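Peptidase M16 C-terminal domain-containing protein (Enterococcus faecalis, PDB 3D3Y) is of unknown function but carries a peptidase M16 inactive domain, which makes it a probable relative of the zinc metallopeptidases of that family. Local coordinates at residues 24-35 and 84-95; 195-203 and 223-231. All coordinates share one frame; numbering follows the deposited sequence.

Interaction 1 (24-35 and 84-95); sequences TVRLLVRFNTRL and NQHWFNISMNIV
F31 and F88 sit opposite one another at a hydrogen-bonded pair of a long antiparallel strand pairing in a six-stranded mixed sheet, 24-34 being central and 85-95 lying between it and edge strand 74-82. Five pairs with reciprocal backbone bonds, V25-I94 to T33-H86, fix the register. On the face bearing V25, L27, V29 and F31 the bumps are hydrocarbon. F88 drives a ring edge toward the face of F31, the planes 87° apart, and I90 CD1 reaches F31 CE2 at 3.9 Å. L27 CD1 settles between M92 CB and I94 CD1, 4.1 and 3.8 Å away. Helix 40-52 packs over F88 and T33 here.

The other face is largely polar, L28 and W87 apart, and flat groups do the filling. R30 extends from the backbone (chi1 179°) and then bends at chi3, which slips its guanidinium between L28 CD2 and the six-membered ring of W87, one over each face. N89 OD1 accepts a hydrogen bond from R30 NE at the guanidinium edge, the donor lying above the amide carbonyl plane, while E373 of helix 368-380 forms a salt bridge with NH2. Farther along, the guanidinium of R26 lies almost parallel to the amide of N93 as a stack, and N93 ND2 donates to T24 OG1 at 2.9 Å. Near the other end Q85 NE2 also bonds A231, and Y376 meets N32 ND2. Q85 OE1 accepts two hydrogen bonds: W87 NE1 arrives on a lone pair, 3.0 Å away, whereas N32 ND2 comes from above the carbonyl plane, also at 3.0 Å.

Interaction 2 (195-203 and 223-231); sequences MLAEDQVDI and FTPREEGKA. With EDO (1,2-ethanediol), chain I.
E198 and R226 bring their CA atoms to 5.9 Å as the irregular loop 223-231 passes the C-terminal end of helix 185-198, then runs on beside the first residues of strand 200-207. The contact is a worked example of how an arginine can satisfy the last carbonyls of a helix. R226 starts with CG wedged between its own backbone N and carbonyl carbon (chi1 77°) and bends again at chi2 and chi3, bringing the guanidinium back to the carbonyl end of the helix. NH1 and NH2 grip L196 O end-on, NH2 at 2.8 Å, and NH1 also reaches D199 O at 2.8 Å. NE and NH2 hold T224 O of the loop itself side-on. These acceptors all lie close to the guanidinium plane, while A197 O sits over the centre of one face.

Beside this site, the F223 ring is met by L196 CD1, 3.8 Å from CE1, and more loosely by V201 and I203. On the strand side Q200 bends at chi2 and lays its amide along the loop: NE2 donates almost straight to E227 O at 2.8 Å, from above that carbonyl's plane, and OE1 is joined to A231 N through a water. K230 stretches past Q200, CG against CG, and its NZ meets D202 OD2 on the syn side in a salt bridge of 2.8 Å; D202 OD1 is taken by H15 of strand 12-18. An ethanediol molecule, probably from the crystallisation liquor, lies beside T224.

All five N-H groups of R226 are engaged by carbonyl oxygens, which fixes its rotation, and its positive charge would probably be stabilised by the negative end of the helix dipole.

In the fold
After strands 4-7 and 12-18, the chain lays down strand 24-34, passes through helices 40-52 and 60-69 and edge strand 74-82, and returns on strand 85-95, where interaction 1 closes a loop of 48 residues. A long helical excursion follows before helix 185-198 leads into strand 200-207, which takes the place beside 24-34 on the flank not used by 85-95. Interaction 2 then closes a shorter loop of 19 residues that contains helix 211-219. The two closures come in series, neither nested nor crossed, with centres about 13 Å apart. N32 N approaches Q200 O at 2.8 Å, a probable hydrogen bond, so the two contacts border each other within a single sheet.

Interaction 1 (24-35 and 84-95)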
loop_
_atom_site.group_PDB
_atom_site.type_symbol
_atom_site.label_atom_id
_atom_site.label_comp_id
_atom_site.label_asym_id
_atom_site.label_seq_id
_atom_site.Cartn_x
_atom_site.Cartn_y
_atom_site.Cartn_z
ATOM N N THR A 24 -15.906 13.940 -13.451
ATOM C CA THR A 24 -15.603 14.391 -12.107
ATOM C C THR A 24 -14.141 14.780 -12.012
ATOM O O THR A 24 -13.353 14.505 -12.924
ATOM C CB THR A 24 -15.834 13.296 -11.058
ATOM O OG1 THR A 24 -14.964 12.187 -11.337
ATOM C CG2 THR A 24 -17.312 12.849 -11.038
ATOM N N VAL A 25 -13.798 15.377 -10.868
ATOM C CA VAL A 25 -12.456 15.860 -10.575
ATOM C C VAL A 25 -11.998 15.147 -9.303
ATOM O O VAL A 25 -12.706 15.147 -8.301
ATOM C CB VAL A 25 -12.441 17.365 -10.371
ATOM C CG1 VAL A 25 -11.035 17.837 -9.982
ATOM C CG2 VAL A 25 -12.903 18.078 -11.663
ATOM N N ARG A 26 -10.852 14.473 -9.376
ATOM C CA ARG A 26 -10.315 13.791 -8.219
ATOM C C ARG A 26 -9.270 14.703 -7.631
ATOM O O ARG A 26 -8.497 15.339 -8.375
ATOM C CB ARG A 26 -9.635 12.504 -8.635
ATOM C CG ARG A 26 -10.460 11.643 -9.514
ATOM C CD ARG A 26 -11.034 10.518 -8.726
ATOM N NE ARG A 26 -11.982 9.754 -9.529
ATOM C CZ ARG A 26 -12.869 8.917 -9.001
ATOM N NH1 ARG A 26 -12.889 8.747 -7.672
ATOM N NH2 ARG A 26 -13.726 8.268 -9.792
ATOM N N LEU A 27 -9.242 14.741 -6.304
ATOM C CA LEU A 27 -8.233 15.460 -5.552
ATOM C C LEU A 27 -7.577 14.513 -4.568
ATOM O O LEU A 27 -8.251 13.665 -3.941
ATOM C CB LEU A 27 -8.851 16.618 -4.763
ATOM C CG LEU A 27 -9.537 17.768 -5.511
ATOM C CD1 LEU A 27 -10.988 17.410 -5.761
ATOM C CD2 LEU A 27 -9.446 19.011 -4.659
ATOM N N LEU A 28 -6.260 14.662 -4.434
ATOM C CA LEU A 28 -5.473 13.862 -3.495
ATOM C C LEU A 28 -4.495 14.777 -2.820
ATOM O O LEU A 28 -3.724 15.476 -3.498
ATOM C CB LEU A 28 -4.753 12.726 -4.218
ATOM C CG LEU A 28 -3.676 11.945 -3.440
ATOM C CD1 LEU A 28 -4.281 11.098 -2.271
ATOM C CD2 LEU A 28 -2.907 11.092 -4.454
ATOM N N VAL A 29 -4.547 14.806 -1.489
ATOM C CA VAL A 29 -3.499 15.440 -0.711
ATOM C C VAL A 29 -2.713 14.328 -0.007
ATOM O O VAL A 29 -3.283 13.577 0.829
ATOM C CB VAL A 29 -4.059 16.415 0.309
ATOM C CG1 VAL A 29 -2.910 17.202 0.980
ATOM C CG2 VAL A 29 -5.065 17.373 -0.366
ATOM N N ARG A 30 -1.434 14.193 -0.371
ATOM C CA ARG A 30 -0.634 13.097 0.173
ATOM C C ARG A 30 0.523 13.611 1.038
ATOM O O ARG A 30 1.416 14.343 0.549
ATOM C CB ARG A 30 -0.177 12.130 -0.932
ATOM C CG ARG A 30 0.701 10.968 -0.411
ATOM C CD ARG A 30 0.796 9.776 -1.397
ATOM N NE ARG A 30 -0.464 9.045 -1.513
ATOM C CZ ARG A 30 -0.820 8.314 -2.573
ATOM N NH1 ARG A 30 -0.015 8.202 -3.640
ATOM N NH2 ARG A 30 -1.988 7.673 -2.555
ATOM N N PHE A 31 0.452 13.303 2.332
ATOM C CA PHE A 31 1.547 13.611 3.271
ATOM C C PHE A 31 2.521 12.430 3.321
ATOM O O PHE A 31 2.129 11.288 3.519
ATOM C CB PHE A 31 1.029 13.884 4.683
ATOM C CG PHE A 31 0.124 15.089 4.794
ATOM C CD1 PHE A 31 0.571 16.248 5.444
ATOM C CD2 PHE A 31 -1.167 15.061 4.264
ATOM C CE1 PHE A 31 -0.249 17.368 5.553
ATOM C CE2 PHE A 31 -2.001 16.156 4.392
ATOM C CZ PHE A 31 -1.521 17.321 5.045
ATOM N N ASN A 32 3.798 12.704 3.116
ATOM C CA ASN A 32 4.785 11.649 2.933
ATOM C C ASN A 32 5.813 11.782 4.042
ATOM O O ASN A 32 6.316 12.887 4.282
ATOM C CB ASN A 32 5.422 11.816 1.545
ATOM C CG ASN A 32 6.286 10.618 1.114
ATOM O OD1 ASN A 32 7.273 10.245 1.781
ATOM N ND2 ASN A 32 5.923 10.026 -0.016
ATOM N N THR A 33 6.116 10.671 4.719
ATOM C CA THR A 33 7.131 10.648 5.786
ATOM C C THR A 33 7.907 9.330 5.738
ATOM O O THR A 33 7.449 8.360 5.129
ATOM C CB THR A 33 6.493 10.846 7.192
ATOM O OG1 THR A 33 7.509 11.248 8.123
ATOM C CG2 THR A 33 5.819 9.544 7.686
ATOM N N ARG A 34 9.074 9.291 6.367
ATOM C CA ARG A 34 9.792 8.016 6.556
ATOM C C ARG A 34 8.947 7.022 7.377
ATOM O O ARG A 34 8.321 7.401 8.371
ATOM C CB ARG A 34 11.158 8.269 7.234
ATOM C CG ARG A 34 12.068 7.039 7.370
ATOM C CD ARG A 34 13.364 7.355 8.191
ATOM N NE ARG A 34 13.043 7.439 9.622
ATOM C CZ ARG A 34 12.812 6.382 10.408
ATOM N NH1 ARG A 34 12.890 5.147 9.925
ATOM N NH2 ARG A 34 12.510 6.552 11.692
ATOM N N LEU A 35 8.921 5.759 6.965
ATOM C CA LEU A 35 8.220 4.728 7.754
ATOM C C LEU A 35 8.891 4.676 9.117
ATOM O O LEU A 35 10.110 4.615 9.191
ATOM C CB LEU A 35 8.311 3.380 7.070
ATOM C CG LEU A 35 7.522 2.255 7.709
ATOM C CD1 LEU A 35 6.054 2.433 7.378
ATOM C CD2 LEU A 35 8.056 0.928 7.207
ATOM N N ASN A 84 10.187 2.350 2.095
ATOM C CA ASN A 84 10.529 2.993 3.348
ATOM C C ASN A 84 9.700 4.248 3.690
ATOM O O ASN A 84 10.082 5.021 4.569
ATOM C CB ASN A 84 12.011 3.341 3.370
ATOM C CG ASN A 84 12.580 3.269 4.761
ATOM O OD1 ASN A 84 12.349 2.275 5.490
ATOM N ND2 ASN A 84 13.301 4.304 5.162
ATOM N N GLN A 85 8.568 4.436 3.008
ATOM C CA GLN A 85 7.692 5.617 3.212
ATOM C C GLN A 85 6.350 5.193 3.785
ATOM O O GLN A 85 5.902 4.054 3.602
ATOM C CB GLN A 85 7.470 6.354 1.884
ATOM C CG GLN A 85 8.713 7.045 1.362
ATOM C CD GLN A 85 8.555 7.591 -0.046
ATOM O OE1 GLN A 85 7.465 7.572 -0.621
ATOM N NE2 GLN A 85 9.661 8.089 -0.613
ATOM N N HIS A 86 5.721 6.104 4.515
ATOM C CA HIS A 86 4.371 5.875 5.002
ATOM C C HIS A 86 3.578 7.099 4.517
ATOM O O HIS A 86 4.033 8.267 4.651
ATOM C CB HIS A 86 4.346 5.722 6.547
ATOM C CG HIS A 86 3.037 5.216 7.081
ATOM N ND1 HIS A 86 2.015 6.055 7.468
ATOM C CD2 HIS A 86 2.576 3.955 7.259
ATOM C CE1 HIS A 86 0.980 5.332 7.872
ATOM N NE2 HIS A 86 1.296 4.050 7.754
ATOM N N TRP A 87 2.437 6.825 3.893
ATOM C CA TRP A 87 1.664 7.844 3.202
ATOM C C TRP A 87 0.342 8.067 3.954
ATOM O O TRP A 87 -0.327 7.118 4.330
ATOM C CB TRP A 87 1.344 7.360 1.765
ATOM C CG TRP A 87 2.531 7.081 0.822
ATOM C CD1 TRP A 87 3.861 7.403 1.007
ATOM C CD2 TRP A 87 2.436 6.506 -0.483
ATOM N NE1 TRP A 87 4.605 7.010 -0.114
ATOM C CE2 TRP A 87 3.745 6.465 -1.035
ATOM C CE3 TRP A 87 1.354 6.017 -1.253
ATOM C CZ2 TRP A 87 4.005 5.954 -2.319
ATOM C CZ3 TRP A 87 1.618 5.493 -2.545
ATOM C CH2 TRP A 87 2.937 5.464 -3.053
ATOM N N PHE A 88 -0.054 9.332 4.108
ATOM C CA PHE A 88 -1.321 9.722 4.739
ATOM C C PHE A 88 -2.076 10.437 3.623
ATOM O O PHE A 88 -1.603 11.440 3.090
ATOM C CB PHE A 88 -1.031 10.630 5.915
ATOM C CG PHE A 88 -2.242 11.129 6.662
ATOM C CD1 PHE A 88 -2.553 10.596 7.919
ATOM C CD2 PHE A 88 -3.022 12.192 6.161
ATOM C CE1 PHE A 88 -3.625 11.104 8.660
ATOM C CE2 PHE A 88 -4.120 12.703 6.883
ATOM C CZ PHE A 88 -4.431 12.142 8.144
ATOM N N ASN A 89 -3.232 9.888 3.257
ATOM C CA ASN A 89 -3.870 10.198 1.970
ATOM C C ASN A 89 -5.274 10.756 2.130
ATOM O O ASN A 89 -6.168 10.045 2.586
ATOM C CB ASN A 89 -4.003 8.894 1.165
ATOM C CG ASN A 89 -2.703 8.107 1.081
ATOM O OD1 ASN A 89 -1.691 8.640 0.655
ATOM N ND2 ASN A 89 -2.738 6.826 1.472
ATOM N N ILE A 90 -5.482 12.003 1.727
ATOM C CA ILE A 90 -6.822 12.598 1.804
ATOM C C ILE A 90 -7.314 12.679 0.380
ATOM O O ILE A 90 -6.662 13.277 -0.487
ATOM C CB ILE A 90 -6.778 14.011 2.407
ATOM C CG1 ILE A 90 -6.205 13.964 3.836
ATOM C CG2 ILE A 90 -8.169 14.677 2.388
ATOM C CD1 ILE A 90 -5.865 15.379 4.378
ATOM N N SER A 91 -8.460 12.048 0.138
ATOM C CA SER A 91 -9.001 11.928 -1.218
ATOM C C SER A 91 -10.378 12.565 -1.276
ATOM O O SER A 91 -11.155 12.454 -0.309
ATOM C CB SER A 91 -9.147 10.437 -1.560
ATOM O OG SER A 91 -7.861 9.804 -1.567
HETATM N N MSE A 92 -10.690 13.166 -2.433
HETATM C CA MSE A 92 -12.009 13.692 -2.731
HETATM C C MSE A 92 -12.325 13.468 -4.196
HETATM O O MSE A 92 -11.428 13.527 -5.062
HETATM C CB MSE A 92 -12.079 15.193 -2.493
HETATM C CG MSE A 92 -12.254 15.621 -1.090
HETATM SE SE MSE A 92 -12.558 17.553 -1.000
HETATM C CE MSE A 92 -14.442 17.706 -1.208
ATOM N N ASN A 93 -13.604 13.236 -4.467
ATOM C CA ASN A 93 -14.164 13.155 -5.830
ATOM C C ASN A 93 -15.340 14.150 -5.849
ATOM O O ASN A 93 -16.201 14.135 -4.948
ATOM C CB ASN A 93 -14.623 11.717 -6.120
ATOM C CG ASN A 93 -14.900 11.437 -7.619
ATOM O OD1 ASN A 93 -15.785 10.618 -7.954
ATOM N ND2 ASN A 93 -14.140 12.069 -8.510
ATOM N N ILE A 94 -15.337 15.052 -6.821
ATOM C CA ILE A 94 -16.386 16.064 -6.988
ATOM C C ILE A 94 -16.834 16.122 -8.435
ATOM O O ILE A 94 -16.048 15.839 -9.361
ATOM C CB ILE A 94 -15.874 17.465 -6.574
ATOM C CG1 ILE A 94 -14.697 17.889 -7.470
ATOM C CG2 ILE A 94 -15.428 17.428 -5.127
ATOM C CD1 ILE A 94 -14.063 19.196 -7.075
ATOM N N VAL A 95 -18.092 16.492 -8.642
ATOM C CA VAL A 95 -18.623 16.627 -9.990
ATOM C C VAL A 95 -18.049 17.909 -10.579
ATOM O O VAL A 95 -17.936 18.899 -9.878
ATOM C CB VAL A 95 -20.161 16.723 -9.991
ATOM C CG1 VAL A 95 -20.660 16.935 -11.386
ATOM C CG2 VAL A 95 -20.835 15.466 -9.361
#

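Interaction 2 (195-203 and 223-231)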
loop_
_atom_site.group_PDB
_atom_site.type_symbol
_atom_site.label_atom_id
_atom_site.label_comp_id
_atom_site.label_asym_id
_atom_site.label_seq_id
_atom_site.Cartn_x
_atom_site.Cartn_y
_atom_site.Cartn_z
HETATM N N MSE A 195 3.045 16.295 11.909
HETATM C CA MSE A 195 2.768 15.933 10.519
HETATM C C MSE A 195 2.548 17.182 9.649
HETATM O O MSE A 195 3.159 17.318 8.591
HETATM C CB MSE A 195 1.579 14.998 10.386
HETATM C CG MSE A 195 1.406 14.525 8.921
HETATM SE SE MSE A 195 -0.068 13.326 8.692
HETATM C CE MSE A 195 -1.430 14.668 8.563
ATOM N N LEU A 196 1.723 18.117 10.126
ATOM C CA LEU A 196 1.380 19.279 9.322
ATOM C C LEU A 196 2.622 20.132 9.042
ATOM O O LEU A 196 2.787 20.618 7.934
ATOM C CB LEU A 196 0.230 20.098 9.949
ATOM C CG LEU A 196 -0.488 21.123 9.030
ATOM C CD1 LEU A 196 -1.125 20.533 7.768
ATOM C CD2 LEU A 196 -1.508 22.019 9.769
ATOM N N ALA A 197 3.501 20.259 10.033
ATOM C CA ALA A 197 4.713 21.059 9.887
ATOM C C ALA A 197 5.874 20.391 9.134
ATOM O O ALA A 197 6.685 21.081 8.553
ATOM C CB ALA A 197 5.163 21.556 11.250
ATOM N N GLU A 198 5.945 19.055 9.134
ATOM C CA GLU A 198 7.165 18.326 8.705
ATOM C C GLU A 198 7.079 17.450 7.428
ATOM O O GLU A 198 8.090 17.233 6.758
ATOM C CB GLU A 198 7.728 17.486 9.875
ATOM C CG GLU A 198 7.831 18.266 11.190
ATOM C CD GLU A 198 8.744 17.623 12.236
ATOM O OE1 GLU A 198 9.006 16.396 12.188
ATOM O OE2 GLU A 198 9.178 18.367 13.126
ATOM N N ASP A 199 5.903 16.942 7.096
ATOM C CA ASP A 199 5.813 15.967 6.010
ATOM C C ASP A 199 5.986 16.669 4.665
ATOM O O ASP A 199 5.622 17.847 4.517
ATOM C CB ASP A 199 4.451 15.248 6.012
ATOM C CG ASP A 199 4.360 14.062 7.005
ATOM O OD1 ASP A 199 5.118 13.959 8.018
ATOM O OD2 ASP A 199 3.447 13.217 6.769
ATOM N N GLN A 200 6.524 15.944 3.682
ATOM C CA GLN A 200 6.461 16.398 2.292
ATOM C C GLN A 200 5.015 16.237 1.840
ATOM O O GLN A 200 4.380 15.205 2.092
ATOM C CB GLN A 200 7.422 15.614 1.392
ATOM C CG GLN A 200 8.910 15.983 1.628
ATOM C CD GLN A 200 9.349 15.662 3.056
ATOM O OE1 GLN A 200 9.189 14.529 3.533
ATOM N NE2 GLN A 200 9.899 16.658 3.747
ATOM N N VAL A 201 4.477 17.268 1.200
ATOM C CA VAL A 201 3.062 17.263 0.840
ATOM C C VAL A 201 2.973 17.417 -0.670
ATOM O O VAL A 201 3.640 18.279 -1.248
ATOM C CB VAL A 201 2.303 18.434 1.542
ATOM C CG1 VAL A 201 0.807 18.421 1.160
ATOM C CG2 VAL A 201 2.429 18.322 3.056
ATOM N N ASP A 202 2.176 16.564 -1.306
ATOM C CA ASP A 202 1.927 16.697 -2.742
ATOM C C ASP A 202 0.425 16.619 -2.983
ATOM O O ASP A 202 -0.281 15.787 -2.406
ATOM C CB ASP A 202 2.715 15.649 -3.555
ATOM C CG ASP A 202 4.190 15.965 -3.607
ATOM O OD1 ASP A 202 4.613 16.735 -4.495
ATOM O OD2 ASP A 202 4.934 15.472 -2.729
ATOM N N ILE A 203 -0.063 17.538 -3.804
ATOM C CA ILE A 203 -1.492 17.683 -4.044
ATOM C C ILE A 203 -1.686 17.455 -5.512
ATOM O O ILE A 203 -0.962 18.050 -6.354
ATOM C CB ILE A 203 -1.983 19.093 -3.661
ATOM C CG1 ILE A 203 -1.725 19.329 -2.173
ATOM C CG2 ILE A 203 -3.474 19.245 -4.002
ATOM C CD1 ILE A 203 -2.031 20.751 -1.700
ATOM N N PHE A 223 0.143 26.323 4.439
ATOM C CA PHE A 223 1.291 25.443 4.740
ATOM C C PHE A 223 2.511 26.273 4.981
ATOM O O PHE A 223 2.787 27.218 4.241
ATOM C CB PHE A 223 1.607 24.490 3.580
ATOM C CG PHE A 223 0.585 23.384 3.399
ATOM C CD1 PHE A 223 0.533 22.319 4.281
ATOM C CD2 PHE A 223 -0.311 23.434 2.356
ATOM C CE1 PHE A 223 -0.420 21.303 4.116
ATOM C CE2 PHE A 223 -1.259 22.461 2.180
ATOM C CZ PHE A 223 -1.316 21.374 3.050
ATOM N N THR A 224 3.258 25.932 6.009
ATOM C CA THR A 224 4.574 26.568 6.181
ATOM C C THR A 224 5.615 25.763 5.389
ATOM O O THR A 224 5.375 24.582 5.088
ATOM C CB THR A 224 4.952 26.591 7.656
ATOM O OG1 THR A 224 4.788 25.267 8.191
ATOM C CG2 THR A 224 4.021 27.554 8.414
ATOM N N PRO A 225 6.775 26.383 5.053
ATOM C CA PRO A 225 7.828 25.697 4.304
ATOM C C PRO A 225 8.364 24.531 5.098
ATOM O O PRO A 225 8.356 24.551 6.324
ATOM C CB PRO A 225 8.946 26.780 4.145
ATOM C CG PRO A 225 8.277 28.044 4.406
ATOM C CD PRO A 225 7.146 27.772 5.361
ATOM N N ARG A 226 8.768 23.482 4.405
ATOM C CA ARG A 226 9.496 22.396 5.065
ATOM C C ARG A 226 10.459 21.791 4.065
ATOM O O ARG A 226 10.529 22.246 2.926
ATOM C CB ARG A 226 8.546 21.354 5.717
ATOM C CG ARG A 226 7.878 20.362 4.761
ATOM C CD ARG A 226 6.694 20.929 3.931
ATOM N NE ARG A 226 5.781 21.799 4.679
ATOM C CZ ARG A 226 4.815 21.398 5.506
ATOM N NH1 ARG A 226 4.569 20.110 5.738
ATOM N NH2 ARG A 226 4.075 22.314 6.121
ATOM N N GLU A 227 11.222 20.799 4.502
ATOM C CA GLU A 227 12.208 20.133 3.651
ATOM C C GLU A 227 11.559 19.595 2.382
ATOM O O GLU A 227 10.454 19.046 2.420
ATOM C CB GLU A 227 12.874 18.988 4.420
ATOM C CG GLU A 227 13.683 19.444 5.624
ATOM C CD GLU A 227 15.005 20.098 5.242
ATOM O OE1 GLU A 227 15.119 20.622 4.102
ATOM O OE2 GLU A 227 15.939 20.100 6.086
ATOM N N GLU A 228 12.256 19.752 1.267
ATOM C CA GLU A 228 11.760 19.266 -0.022
ATOM C C GLU A 228 12.038 17.762 -0.250
ATOM O O GLU A 228 11.209 17.049 -0.834
ATOM C CB GLU A 228 12.356 20.115 -1.149
ATOM C CG GLU A 228 11.776 19.838 -2.521
ATOM C CD GLU A 228 10.412 20.479 -2.762
ATOM O OE1 GLU A 228 10.207 21.672 -2.452
ATOM O OE2 GLU A 228 9.552 19.783 -3.312
ATOM N N GLY A 229 13.186 17.287 0.225
ATOM C CA GLY A 229 13.572 15.879 0.094
ATOM C C GLY A 229 12.661 14.898 0.831
ATOM O O GLY A 229 12.391 15.048 2.018
ATOM N N LYS A 230 12.193 13.872 0.131
ATOM C CA LYS A 230 11.446 12.789 0.786
ATOM C C LYS A 230 12.403 11.718 1.339
ATOM O O LYS A 230 13.543 11.609 0.890
ATOM C CB LYS A 230 10.491 12.141 -0.219
ATOM C CG LYS A 230 9.337 13.062 -0.648
ATOM C CD LYS A 230 8.377 12.343 -1.581
ATOM C CE LYS A 230 7.167 13.196 -1.908
ATOM N NZ LYS A 230 7.477 14.307 -2.860
ATOM N N ALA A 231 11.936 10.937 2.304
ATOM C CA ALA A 231 12.600 9.674 2.679
ATOM C C ALA A 231 12.908 8.830 1.421
ATOM O O ALA A 231 12.155 8.878 0.434
ATOM C CB ALA A 231 11.708 8.867 3.633
HETATM C C1 EDO I . 2.456 23.764 8.480
HETATM O O1 EDO I . 1.418 23.744 7.516
HETATM C C2 EDO I . 1.871 24.116 9.834
HETATM O O2 EDO I . 2.983 24.295 10.707
HETATM O O HOH W 1 6.952 23.579 8.568
HETATM O O HOH W 2 9.237 11.485 3.240
#